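Local coordinates for protein putative aminooxidase (Propionibacterium acnes, PDB 2BAC) that probably isomerises double bonds of long-chain polyunsaturated fatty acids, as a flavin-dependent member of the amine oxidoreductase family that binds FAD, at residues 64-69 and 187-192; 84-89 and 198-203; 163-168 and 182-187. All coordinates share one frame; numbering follows the deposited sequence.

Contact 1: residues 64-69 and 187-192; sequences VPSYDT and FVTMMS. With ODT ((11E,13E,15Z)-octadeca-11,13,15-trienoic acid), chain E.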
loop_
_atom_site.group_PDB
_atom_site.type_symbol
_atom_site.label_atom_id
_atom_site.label_comp_id
_atom_site.label_asym_id
_atom_site.label_seq_id
_atom_site.Cartn_x
_atom_site.Cartn_y
_atom_site.Cartn_z
ATOM N N VAL A 64 -9.118 -8.410 2.529
ATOM C CA VAL A 64 -10.554 -8.696 2.346
ATOM C C VAL A 64 -10.700 -9.975 1.507
ATOM O O VAL A 64 -9.757 -10.341 0.801
ATOM C CB VAL A 64 -11.292 -7.488 1.666
ATOM C CG1 VAL A 64 -11.323 -6.297 2.590
ATOM C CG2 VAL A 64 -10.627 -7.086 0.363
ATOM N N PRO A 65 -11.879 -10.649 1.560
ATOM C CA PRO A 65 -12.124 -11.874 0.777
ATOM C C PRO A 65 -11.854 -11.785 -0.726
ATOM O O PRO A 65 -11.683 -12.814 -1.376
ATOM C CB PRO A 65 -13.618 -12.156 1.029
ATOM C CG PRO A 65 -13.873 -11.604 2.343
ATOM C CD PRO A 65 -13.066 -10.318 2.372
ATOM N N SER A 66 -11.825 -10.582 -1.285
ATOM C CA SER A 66 -11.597 -10.424 -2.721
ATOM C C SER A 66 -10.090 -10.319 -3.049
ATOM O O SER A 66 -9.715 -10.042 -4.189
ATOM C CB SER A 66 -12.383 -9.219 -3.272
ATOM O OG SER A 66 -12.011 -8.006 -2.632
ATOM N N TYR A 67 -9.247 -10.554 -2.049
ATOM C CA TYR A 67 -7.794 -10.694 -2.240
ATOM C C TYR A 67 -7.404 -12.046 -2.869
ATOM O O TYR A 67 -6.724 -12.870 -2.227
ATOM C CB TYR A 67 -7.088 -10.558 -0.880
ATOM C CG TYR A 67 -6.753 -9.158 -0.445
ATOM C CD1 TYR A 67 -7.515 -8.060 -0.837
ATOM C CD2 TYR A 67 -5.666 -8.936 0.398
ATOM C CE1 TYR A 67 -7.160 -6.760 -0.417
ATOM C CE2 TYR A 67 -5.317 -7.655 0.820
ATOM C CZ TYR A 67 -6.053 -6.583 0.415
ATOM O OH TYR A 67 -5.667 -5.330 0.858
ATOM N N ASP A 68 -7.804 -12.270 -4.120
ATOM C CA ASP A 68 -7.639 -13.588 -4.752
ATOM C C ASP A 68 -6.188 -13.996 -4.956
ATOM O O ASP A 68 -5.850 -15.174 -4.815
ATOM C CB ASP A 68 -8.381 -13.659 -6.101
ATOM C CG ASP A 68 -9.896 -13.507 -5.945
ATOM O OD1 ASP A 68 -10.498 -14.197 -5.097
ATOM O OD2 ASP A 68 -10.483 -12.681 -6.660
ATOM N N THR A 69 -5.335 -13.033 -5.306
ATOM C CA THR A 69 -3.923 -13.327 -5.561
ATOM C C THR A 69 -3.265 -13.764 -4.267
ATOM O O THR A 69 -2.463 -14.676 -4.256
ATOM C CB THR A 69 -3.169 -12.107 -6.160
ATOM O OG1 THR A 69 -3.925 -11.562 -7.253
ATOM C CG2 THR A 69 -1.778 -12.514 -6.644
ATOM N N PHE A 187 -16.437 -1.101 -4.936
ATOM C CA PHE A 187 -17.687 -1.158 -4.155
ATOM C C PHE A 187 -17.678 -2.399 -3.233
ATOM O O PHE A 187 -17.943 -2.286 -2.025
ATOM C CB PHE A 187 -18.916 -1.128 -5.079
ATOM C CG PHE A 187 -20.179 -0.611 -4.420
ATOM C CD1 PHE A 187 -20.361 0.745 -4.210
ATOM C CD2 PHE A 187 -21.182 -1.493 -4.010
ATOM C CE1 PHE A 187 -21.519 1.231 -3.603
ATOM C CE2 PHE A 187 -22.342 -1.025 -3.402
ATOM C CZ PHE A 187 -22.520 0.342 -3.201
ATOM N N VAL A 188 -17.317 -3.557 -3.798
ATOM C CA VAL A 188 -17.199 -4.810 -3.054
ATOM C C VAL A 188 -16.281 -4.716 -1.841
ATOM O O VAL A 188 -16.669 -5.131 -0.747
ATOM C CB VAL A 188 -16.710 -5.970 -3.959
ATOM C CG1 VAL A 188 -16.291 -7.172 -3.120
ATOM C CG2 VAL A 188 -17.826 -6.392 -4.906
ATOM N N THR A 189 -15.085 -4.163 -2.035
ATOM C CA THR A 189 -14.118 -4.027 -0.972
ATOM C C THR A 189 -14.613 -3.071 0.107
ATOM O O THR A 189 -14.477 -3.353 1.304
ATOM C CB THR A 189 -12.765 -3.568 -1.521
ATOM O OG1 THR A 189 -12.294 -4.551 -2.451
ATOM C CG2 THR A 189 -11.726 -3.400 -0.408
ATOM N N MET A 190 -15.190 -1.952 -0.324
ATOM C CA MET A 190 -15.786 -0.988 0.587
ATOM C C MET A 190 -16.863 -1.635 1.446
ATOM O O MET A 190 -16.926 -1.393 2.651
ATOM C CB MET A 190 -16.370 0.186 -0.199
ATOM C CG MET A 190 -16.898 1.326 0.637
ATOM S SD MET A 190 -15.616 2.350 1.383
ATOM C CE MET A 190 -15.484 1.613 3.018
ATOM N N MET A 191 -17.708 -2.457 0.833
ATOM C CA MET A 191 -18.775 -3.138 1.577
ATOM C C MET A 191 -18.227 -4.189 2.552
ATOM O O MET A 191 -18.772 -4.364 3.659
ATOM C CB MET A 191 -19.805 -3.749 0.620
ATOM C CG MET A 191 -20.586 -2.699 -0.228
ATOM S SD MET A 191 -21.472 -1.407 0.718
ATOM C CE MET A 191 -20.372 0.001 0.664
ATOM N N SER A 192 -17.132 -4.844 2.163
ATOM C CA SER A 192 -16.489 -5.838 3.018
ATOM C C SER A 192 -15.932 -5.188 4.252
ATOM O O SER A 192 -16.114 -5.694 5.361
ATOM C CB SER A 192 -15.358 -6.567 2.286
ATOM O OG SER A 192 -15.867 -7.334 1.233
HETATM O O1 ODT E . -11.163 -0.997 11.634
HETATM C C1 ODT E . -11.113 -1.964 12.414
HETATM O O2 ODT E . -12.123 -2.642 12.715
HETATM C C2 ODT E . -9.763 -2.285 12.986
HETATM C C3 ODT E . -8.732 -1.429 12.249
HETATM C C4 ODT E . -7.487 -1.180 13.089
HETATM C C5 ODT E . -6.764 0.064 12.591
HETATM C C6 ODT E . -5.554 -0.361 11.784
HETATM C C7 ODT E . -4.981 0.758 10.939
HETATM C C8 ODT E . -4.683 0.246 9.541
HETATM C C9 ODT E . -3.460 0.987 9.055
HETATM C C10 ODT E . -3.157 0.956 7.559
HETATM C C11 ODT E . -3.957 0.061 6.640
HETATM C C12 ODT E . -3.564 0.211 5.381
HETATM C C13 ODT E . -4.065 -0.442 4.176
HETATM C C14 ODT E . -5.023 -1.340 4.095
HETATM C C15 ODT E . -5.320 -1.827 2.752
HETATM C C16 ODT E . -6.274 -2.731 2.507
HETATM C C17 ODT E . -7.148 -3.355 3.583
HETATM C C18 ODT E . -8.123 -4.338 2.954
HETATM O O HOH W 1 -14.029 -8.422 -0.661
#

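Contact 2: residues 84-89 and 198-203; sequences PKLRRE and LWTWAD. With ODT ((11E,13E,15Z)-octadeca-11,13,15-trienoic acid), chain E.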
loop_
_atom_site.group_PDB
_atom_site.type_symbol
_atom_site.label_atom_id
_atom_site.label_comp_id
_atom_site.label_asym_id
_atom_site.label_seq_id
_atom_site.Cartn_x
_atom_site.Cartn_y
_atom_site.Cartn_z
ATOM N N PRO A 84 -6.417 -12.155 14.972
ATOM C CA PRO A 84 -7.493 -11.643 15.820
ATOM C C PRO A 84 -8.511 -10.766 15.075
ATOM O O PRO A 84 -8.184 -10.088 14.090
ATOM C CB PRO A 84 -6.762 -10.848 16.906
ATOM C CG PRO A 84 -5.309 -10.820 16.513
ATOM C CD PRO A 84 -5.110 -11.532 15.248
ATOM N N LYS A 85 -9.751 -10.807 15.548
ATOM C CA LYS A 85 -10.847 -10.097 14.904
ATOM C C LYS A 85 -10.662 -8.576 14.994
ATOM O O LYS A 85 -10.268 -8.063 16.031
ATOM C CB LYS A 85 -12.163 -10.496 15.564
ATOM C CG LYS A 85 -13.401 -10.182 14.724
ATOM C CD LYS A 85 -14.526 -11.203 15.013
ATOM C CE LYS A 85 -15.543 -11.291 13.864
ATOM N NZ LYS A 85 -15.998 -12.718 13.677
ATOM N N LEU A 86 -10.931 -7.878 13.893
ATOM C CA LEU A 86 -10.897 -6.421 13.844
ATOM C C LEU A 86 -12.247 -5.836 14.266
ATOM O O LEU A 86 -13.292 -6.228 13.740
ATOM C CB LEU A 86 -10.555 -5.952 12.427
ATOM C CG LEU A 86 -9.124 -6.202 11.921
ATOM C CD1 LEU A 86 -9.048 -5.895 10.441
ATOM C CD2 LEU A 86 -8.068 -5.399 12.694
ATOM N N ARG A 87 -12.218 -4.915 15.228
ATOM C CA ARG A 87 -13.403 -4.200 15.687
ATOM C C ARG A 87 -13.039 -2.740 15.932
ATOM O O ARG A 87 -11.948 -2.452 16.407
ATOM C CB ARG A 87 -13.911 -4.814 16.997
ATOM C CG ARG A 87 -14.747 -6.048 16.847
ATOM C CD ARG A 87 -14.551 -6.968 18.018
ATOM N NE ARG A 87 -15.746 -7.722 18.422
ATOM C CZ ARG A 87 -16.431 -8.586 17.663
ATOM N NH1 ARG A 87 -17.487 -9.222 18.187
ATOM N NH2 ARG A 87 -16.093 -8.816 16.390
ATOM N N ARG A 88 -13.965 -1.828 15.667
ATOM C CA ARG A 88 -13.671 -0.397 15.731
ATOM C C ARG A 88 -14.760 0.431 16.412
ATOM O O ARG A 88 -15.933 0.142 16.294
ATOM C CB ARG A 88 -13.476 0.170 14.312
ATOM C CG ARG A 88 -14.707 0.052 13.395
ATOM C CD ARG A 88 -14.412 0.577 12.008
ATOM N NE ARG A 88 -13.780 -0.419 11.124
ATOM C CZ ARG A 88 -14.432 -1.244 10.282
ATOM N NH1 ARG A 88 -15.768 -1.224 10.150
ATOM N NH2 ARG A 88 -13.722 -2.101 9.541
ATOM N N GLU A 89 -14.329 1.480 17.096
ATOM C CA GLU A 89 -15.183 2.587 17.469
ATOM C C GLU A 89 -14.667 3.887 16.827
ATOM O O GLU A 89 -13.566 3.927 16.268
ATOM C CB GLU A 89 -15.183 2.740 18.981
ATOM C CG GLU A 89 -13.834 3.246 19.572
ATOM C CD GLU A 89 -13.870 3.323 21.072
ATOM O OE1 GLU A 89 -14.956 3.032 21.639
ATOM O OE2 GLU A 89 -12.822 3.657 21.691
ATOM N N LEU A 198 -13.012 -8.815 7.374
ATOM C CA LEU A 198 -11.598 -8.488 7.192
ATOM C C LEU A 198 -10.655 -9.608 7.691
ATOM O O LEU A 198 -10.803 -10.107 8.806
ATOM C CB LEU A 198 -11.277 -7.165 7.907
ATOM C CG LEU A 198 -12.062 -5.937 7.400
ATOM C CD1 LEU A 198 -11.917 -4.759 8.363
ATOM C CD2 LEU A 198 -11.643 -5.526 5.974
ATOM N N TRP A 199 -9.692 -9.971 6.845
ATOM C CA TRP A 199 -8.662 -10.950 7.172
ATOM C C TRP A 199 -7.578 -10.342 8.037
ATOM O O TRP A 199 -7.245 -9.171 7.910
ATOM C CB TRP A 199 -7.959 -11.454 5.903
ATOM C CG TRP A 199 -8.792 -12.188 4.929
ATOM C CD1 TRP A 199 -10.079 -12.578 5.079
ATOM C CD2 TRP A 199 -8.373 -12.657 3.641
ATOM N NE1 TRP A 199 -10.498 -13.264 3.968
ATOM C CE2 TRP A 199 -9.472 -13.326 3.064
ATOM C CE3 TRP A 199 -7.171 -12.589 2.925
ATOM C CZ2 TRP A 199 -9.415 -13.914 1.796
ATOM C CZ3 TRP A 199 -7.114 -13.175 1.668
ATOM C CH2 TRP A 199 -8.233 -13.827 1.116
ATOM N N THR A 200 -7.023 -11.171 8.906
ATOM C CA THR A 200 -5.802 -10.877 9.627
ATOM C C THR A 200 -5.063 -12.192 9.880
ATOM O O THR A 200 -5.615 -13.280 9.706
ATOM C CB THR A 200 -6.062 -10.198 10.987
ATOM O OG1 THR A 200 -6.832 -11.069 11.821
ATOM C CG2 THR A 200 -6.781 -8.870 10.812
ATOM N N TRP A 201 -3.815 -12.080 10.309
ATOM C CA TRP A 201 -2.943 -13.237 10.479
ATOM C C TRP A 201 -2.302 -13.154 11.850
ATOM O O TRP A 201 -1.771 -12.111 12.216
ATOM C CB TRP A 201 -1.875 -13.244 9.384
ATOM C CG TRP A 201 -2.465 -13.418 8.028
ATOM C CD1 TRP A 201 -2.650 -14.596 7.364
ATOM C CD2 TRP A 201 -3.005 -12.400 7.188
ATOM N NE1 TRP A 201 -3.255 -14.373 6.163
ATOM C CE2 TRP A 201 -3.493 -13.034 6.027
ATOM C CE3 TRP A 201 -3.125 -11.016 7.302
ATOM C CZ2 TRP A 201 -4.076 -12.336 4.983
ATOM C CZ3 TRP A 201 -3.710 -10.312 6.257
ATOM C CH2 TRP A 201 -4.179 -10.976 5.115
ATOM N N ALA A 202 -2.354 -14.264 12.589
ATOM C CA ALA A 202 -1.797 -14.356 13.951
ATOM C C ALA A 202 -0.280 -14.077 13.982
ATOM O O ALA A 202 0.246 -13.420 14.908
ATOM C CB ALA A 202 -2.106 -15.730 14.542
ATOM N N ASP A 203 0.409 -14.560 12.952
ATOM C CA ASP A 203 1.864 -14.491 12.885
ATOM C C ASP A 203 2.319 -13.311 12.050
ATOM O O ASP A 203 3.482 -13.202 11.720
ATOM C CB ASP A 203 2.432 -15.802 12.324
ATOM C CG ASP A 203 2.293 -16.942 13.296
ATOM O OD1 ASP A 203 2.434 -16.699 14.512
ATOM O OD2 ASP A 203 2.036 -18.089 12.854
HETATM O O1 ODT E . -11.163 -0.997 11.634
HETATM C C1 ODT E . -11.113 -1.964 12.414
HETATM O O2 ODT E . -12.123 -2.642 12.715
HETATM C C2 ODT E . -9.763 -2.285 12.986
HETATM C C3 ODT E . -8.732 -1.429 12.249
HETATM C C4 ODT E . -7.487 -1.180 13.089
HETATM C C5 ODT E . -6.764 0.064 12.591
HETATM C C6 ODT E . -5.554 -0.361 11.784
HETATM C C7 ODT E . -4.981 0.758 10.939
HETATM C C8 ODT E . -4.683 0.246 9.541
HETATM C C9 ODT E . -3.460 0.987 9.055
HETATM C C10 ODT E . -3.157 0.956 7.559
HETATM C C11 ODT E . -3.957 0.061 6.640
HETATM C C12 ODT E . -3.564 0.211 5.381
HETATM C C13 ODT E . -4.065 -0.442 4.176
HETATM C C14 ODT E . -5.023 -1.340 4.095
HETATM C C15 ODT E . -5.320 -1.827 2.752
HETATM C C16 ODT E . -6.274 -2.731 2.507
HETATM C C17 ODT E . -7.148 -3.355 3.583
HETATM C C18 ODT E . -8.123 -4.338 2.954
HETATM O O HOH W 2 -11.836 -9.083 11.602
#

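Contact 3: residues 163-168 and 182-187; sequences NPFTAF and LKYLDF. With ODT ((11E,13E,15Z)-octadeca-11,13,15-trienoic acid), chain E.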
loop_
_atom_site.group_PDB
_atom_site.type_symbol
_atom_site.label_atom_id
_atom_site.label_comp_id
_atom_site.label_asym_id
_atom_site.label_seq_id
_atom_site.Cartn_x
_atom_site.Cartn_y
_atom_site.Cartn_z
ATOM N N ASN A 163 -12.393 6.609 5.932
ATOM C CA ASN A 163 -11.830 5.898 7.091
ATOM C C ASN A 163 -10.769 4.837 6.721
ATOM O O ASN A 163 -9.649 4.891 7.231
ATOM C CB ASN A 163 -12.931 5.289 7.958
ATOM C CG ASN A 163 -13.971 6.322 8.415
ATOM O OD1 ASN A 163 -13.634 7.432 8.842
ATOM N ND2 ASN A 163 -15.239 5.943 8.330
ATOM N N PRO A 164 -11.093 3.914 5.785
ATOM C CA PRO A 164 -10.054 3.008 5.313
ATOM C C PRO A 164 -9.171 3.570 4.172
ATOM O O PRO A 164 -8.535 2.784 3.465
ATOM C CB PRO A 164 -10.854 1.795 4.854
ATOM C CG PRO A 164 -12.126 2.348 4.355
ATOM C CD PRO A 164 -12.373 3.649 5.108
ATOM N N PHE A 165 -9.130 4.895 4.009
ATOM C CA PHE A 165 -8.276 5.536 2.996
ATOM C C PHE A 165 -7.314 6.562 3.578
ATOM O O PHE A 165 -6.112 6.362 3.524
ATOM C CB PHE A 165 -9.071 6.196 1.862
ATOM C CG PHE A 165 -8.217 6.545 0.692
ATOM C CD1 PHE A 165 -7.910 5.582 -0.264
ATOM C CD2 PHE A 165 -7.621 7.799 0.588
ATOM C CE1 PHE A 165 -7.053 5.881 -1.338
ATOM C CE2 PHE A 165 -6.766 8.105 -0.486
ATOM C CZ PHE A 165 -6.491 7.150 -1.451
ATOM N N THR A 166 -7.837 7.658 4.125
ATOM C CA THR A 166 -6.974 8.737 4.660
ATOM C C THR A 166 -6.275 8.278 5.932
ATOM O O THR A 166 -5.059 8.390 6.035
ATOM C CB THR A 166 -7.766 10.038 4.925
ATOM O OG1 THR A 166 -8.349 10.495 3.697
ATOM C CG2 THR A 166 -6.858 11.142 5.511
ATOM N N ALA A 167 -7.057 7.758 6.885
ATOM C CA ALA A 167 -6.545 7.160 8.150
ATOM C C ALA A 167 -5.497 6.048 7.911
ATOM O O ALA A 167 -4.560 5.859 8.719
ATOM C CB ALA A 167 -7.706 6.614 8.986
ATOM N N PHE A 168 -5.684 5.327 6.804
ATOM C CA PHE A 168 -4.813 4.227 6.403
ATOM C C PHE A 168 -3.613 4.719 5.565
ATOM O O PHE A 168 -2.934 3.908 4.917
ATOM C CB PHE A 168 -5.617 3.179 5.589
ATOM C CG PHE A 168 -6.520 2.289 6.417
ATOM C CD1 PHE A 168 -6.942 2.651 7.705
ATOM C CD2 PHE A 168 -6.961 1.079 5.882
ATOM C CE1 PHE A 168 -7.782 1.818 8.449
ATOM C CE2 PHE A 168 -7.793 0.222 6.613
ATOM C CZ PHE A 168 -8.216 0.592 7.899
ATOM N N LEU A 182 -10.571 4.077 -5.924
ATOM C CA LEU A 182 -11.646 3.170 -6.342
ATOM C C LEU A 182 -11.145 1.825 -6.889
ATOM O O LEU A 182 -11.916 0.870 -6.977
ATOM C CB LEU A 182 -12.559 3.860 -7.363
ATOM C CG LEU A 182 -13.478 4.966 -6.802
ATOM C CD1 LEU A 182 -14.065 5.853 -7.916
ATOM C CD2 LEU A 182 -14.622 4.390 -5.913
ATOM N N LYS A 183 -9.862 1.754 -7.228
ATOM C CA LYS A 183 -9.203 0.482 -7.536
ATOM C C LYS A 183 -8.869 -0.287 -6.259
ATOM O O LYS A 183 -8.864 -1.518 -6.237
ATOM C CB LYS A 183 -7.930 0.724 -8.346
ATOM C CG LYS A 183 -8.218 1.135 -9.767
ATOM C CD LYS A 183 -6.968 1.262 -10.622
ATOM C CE LYS A 183 -7.323 1.835 -12.000
ATOM N NZ LYS A 183 -8.248 0.919 -12.722
ATOM N N TYR A 184 -8.569 0.456 -5.197
ATOM C CA TYR A 184 -8.470 -0.103 -3.851
ATOM C C TYR A 184 -9.885 -0.287 -3.273
ATOM O O TYR A 184 -10.402 -1.388 -3.228
ATOM C CB TYR A 184 -7.586 0.808 -2.996
ATOM C CG TYR A 184 -7.706 0.696 -1.486
ATOM C CD1 TYR A 184 -7.853 -0.529 -0.854
ATOM C CD2 TYR A 184 -7.613 1.837 -0.696
ATOM C CE1 TYR A 184 -7.936 -0.623 0.526
ATOM C CE2 TYR A 184 -7.687 1.763 0.686
ATOM C CZ TYR A 184 -7.855 0.524 1.298
ATOM O OH TYR A 184 -7.958 0.451 2.667
ATOM N N LEU A 185 -10.533 0.781 -2.855
ATOM C CA LEU A 185 -11.876 0.642 -2.304
ATOM C C LEU A 185 -12.901 0.617 -3.429
ATOM O O LEU A 185 -13.657 1.577 -3.620
ATOM C CB LEU A 185 -12.178 1.764 -1.303
ATOM C CG LEU A 185 -11.272 1.714 -0.071
ATOM C CD1 LEU A 185 -11.122 3.087 0.586
ATOM C CD2 LEU A 185 -11.751 0.633 0.909
ATOM N N ASP A 186 -12.915 -0.481 -4.187
ATOM C CA ASP A 186 -14.010 -0.727 -5.130
ATOM C C ASP A 186 -15.268 -1.066 -4.308
ATOM O O ASP A 186 -15.183 -1.261 -3.101
ATOM C CB ASP A 186 -13.647 -1.815 -6.163
ATOM C CG ASP A 186 -13.280 -3.152 -5.532
ATOM O OD1 ASP A 186 -13.130 -3.228 -4.306
ATOM O OD2 ASP A 186 -13.127 -4.140 -6.263
ATOM N N PHE A 187 -16.437 -1.101 -4.936
ATOM C CA PHE A 187 -17.687 -1.158 -4.155
ATOM C C PHE A 187 -17.678 -2.399 -3.233
ATOM O O PHE A 187 -17.943 -2.286 -2.025
ATOM C CB PHE A 187 -18.916 -1.128 -5.079
ATOM C CG PHE A 187 -20.179 -0.611 -4.420
ATOM C CD1 PHE A 187 -20.361 0.745 -4.210
ATOM C CD2 PHE A 187 -21.182 -1.493 -4.010
ATOM C CE1 PHE A 187 -21.519 1.231 -3.603
ATOM C CE2 PHE A 187 -22.342 -1.025 -3.402
ATOM C CZ PHE A 187 -22.520 0.342 -3.201
HETATM O O1 ODT E . -11.163 -0.997 11.634
HETATM C C1 ODT E . -11.113 -1.964 12.414
HETATM O O2 ODT E . -12.123 -2.642 12.715
HETATM C C2 ODT E . -9.763 -2.285 12.986
HETATM C C3 ODT E . -8.732 -1.429 12.249
HETATM C C4 ODT E . -7.487 -1.180 13.089
HETATM C C5 ODT E . -6.764 0.064 12.591
HETATM C C6 ODT E . -5.554 -0.361 11.784
HETATM C C7 ODT E . -4.981 0.758 10.939
HETATM C C8 ODT E . -4.683 0.246 9.541
HETATM C C9 ODT E . -3.460 0.987 9.055
HETATM C C10 ODT E . -3.157 0.956 7.559
HETATM C C11 ODT E . -3.957 0.061 6.640
HETATM C C12 ODT E . -3.564 0.211 5.381
HETATM C C13 ODT E . -4.065 -0.442 4.176
HETATM C C14 ODT E . -5.023 -1.340 4.095
HETATM C C15 ODT E . -5.320 -1.827 2.752
HETATM C C16 ODT E . -6.274 -2.731 2.507
HETATM C C17 ODT E . -7.148 -3.355 3.583
HETATM C C18 ODT E . -8.123 -4.338 2.954
#

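Contact 1: residues 64-69 and 187-192
V64 meets helix 187-195 with both of its methyl branches and makes the apolar part of this small interface. CG2 lies 3.9 Å from CG2 of T189, the two side chains crossing at about a right angle, while CG1 reaches CB of S192 at 4.1 Å. With chi1 at -67°, V64 sets CG1 beside its own backbone N, and that branch also touches the terminal C18 of the trienoic acid at 3.8 Å.

The polar link is indirect. One water takes OG of S66 and OG of S192, each at 2.9 Å, and so bridges the turn and the helix. T189 OG1 is hydrogen-bonded to OD1 of D186, the N-cap residue of the same helix.

Around the ligand, Y67 OH sits 3.1 Å from C16 of the fatty acid and is hydrogen-bonded to O2 of FAD, so one hydroxyl touches both cofactor and lipid tail.

A type I turn from V64 to Y67 leads from strand 62-63 into helix 68-77, with Y67 as N-cap; helix 187-195 packs against this turn through T189 and S192, strand 199-200 packs on P65 and Y67 through W199, and helix 408-422 touches Y67 through D409.

Contact 2: residues 84-89 and 198-203
R88 NE donates to O1 of the fatty-acid carboxylate across 2.7 Å at a fairly straight 160°, and O1 lies at the edge of the guanidinium, in its plane; the fatty acid is also hydrogen-bonded to Y297 OH. A bend at chi3 turns the group toward the carboxylate. The same guanidinium has further partners in F193, whose carbonyl accepts from NH2 and whose ring makes a cation-pi contact, so its rotation is fixed from more than one direction; the positive charge would be expected to favour an ionised carboxylate.

Across the segments, L198 crosses R88 at about a right angle and lays CD1 3.4 Å from NH2 of R88, at the guanidinium edge. L86 touches both the ligand and the other segment: its CD1 packs on CB of L198 at 3.6 Å, its CG lies 3.7 Å from CG2 of T200, and its CD2 lies 3.6 Å from C2 of the fatty acid.

T200 OG1 donates to O of P84 at 2.8 Å, from above the carbonyl plane, 40° out of it. A chi1 of 61° puts OG1 between the backbone N and carbonyl carbon of T200, with CG2 left to face L86. Further along, a water accepts from L86 N at 2.7 Å and donates to L198 O, linking the two backbones.

R88 and L86 line the carboxylate end of the fatty-acid pocket, with L198 behind them as second shell: R88 and Y297 bind the acid group, beside an apolar wall for the first carbons of the chain.

Contact 3: residues 163-168 and 182-187
F168 and Y184 touch the fatty acid directly, Y184 at the triene and F168 at its start and the carbons before it. F168 CD2 comes within 3.3 Å of C11 of the fatty acid, which lies over one face of the ring, and C8 sits above that face toward the rim. The other face is covered by CA of P164, over the ring centre, so the phenyl group is held between backbone and lipid. Y184 CE1 approaches C16 at 3.3 Å, and its OH meets F168 CD2 at 3.4 Å, the two side chains crossing at about a right angle.

The tyrosine is held in turn by its hydroxyl, which donates to O of P164 across a short 2.5 Å, in the carbonyl plane with a C=O...O angle of 152°. CG of Y184 stands anti to its backbone N (chi1 160°), which extends the ring from helix 178-184 toward the other segment. One ring face lies against CG of its neighbour L185, and F165 CD1 abuts the ring edge in plane, 3.8 Å from CD2 of Y184.

L185 forms the outer layer, with CD1 at 3.9 Å from CB of F165 and CD2 against CG of P164. Farther out, F405 and Y170 meet the Y184 ring, F173 meets that of F165, and M190 and F193 of helix 187-195 cover P164.

The result is a buried aromatic wall, part of the fatty-acid pocket close to the bound FAD.

Three pairs of segments build one lipid site, a worked case of one ligand lined by several parts of a chain. Contact 2 holds the acid end, contact 3 flanks the middle of the lipid and its triene, and contact 1 meets the last carbons. Contacts 1 and 3 have centres about 11 Å apart, share F187 and touch where M190 CE meets P164 CG at 3.7 Å; contact 1 joins contact 2 where V64 CG1 lies 3.5 Å from L198 CD2. Contacts 2 and 3 do not touch, their nearest atoms being about 6 Å apart, yet both reach the fatty acid. The side chains of V64, L86 and F168 are about 8, 7 and 6 Å from FAD.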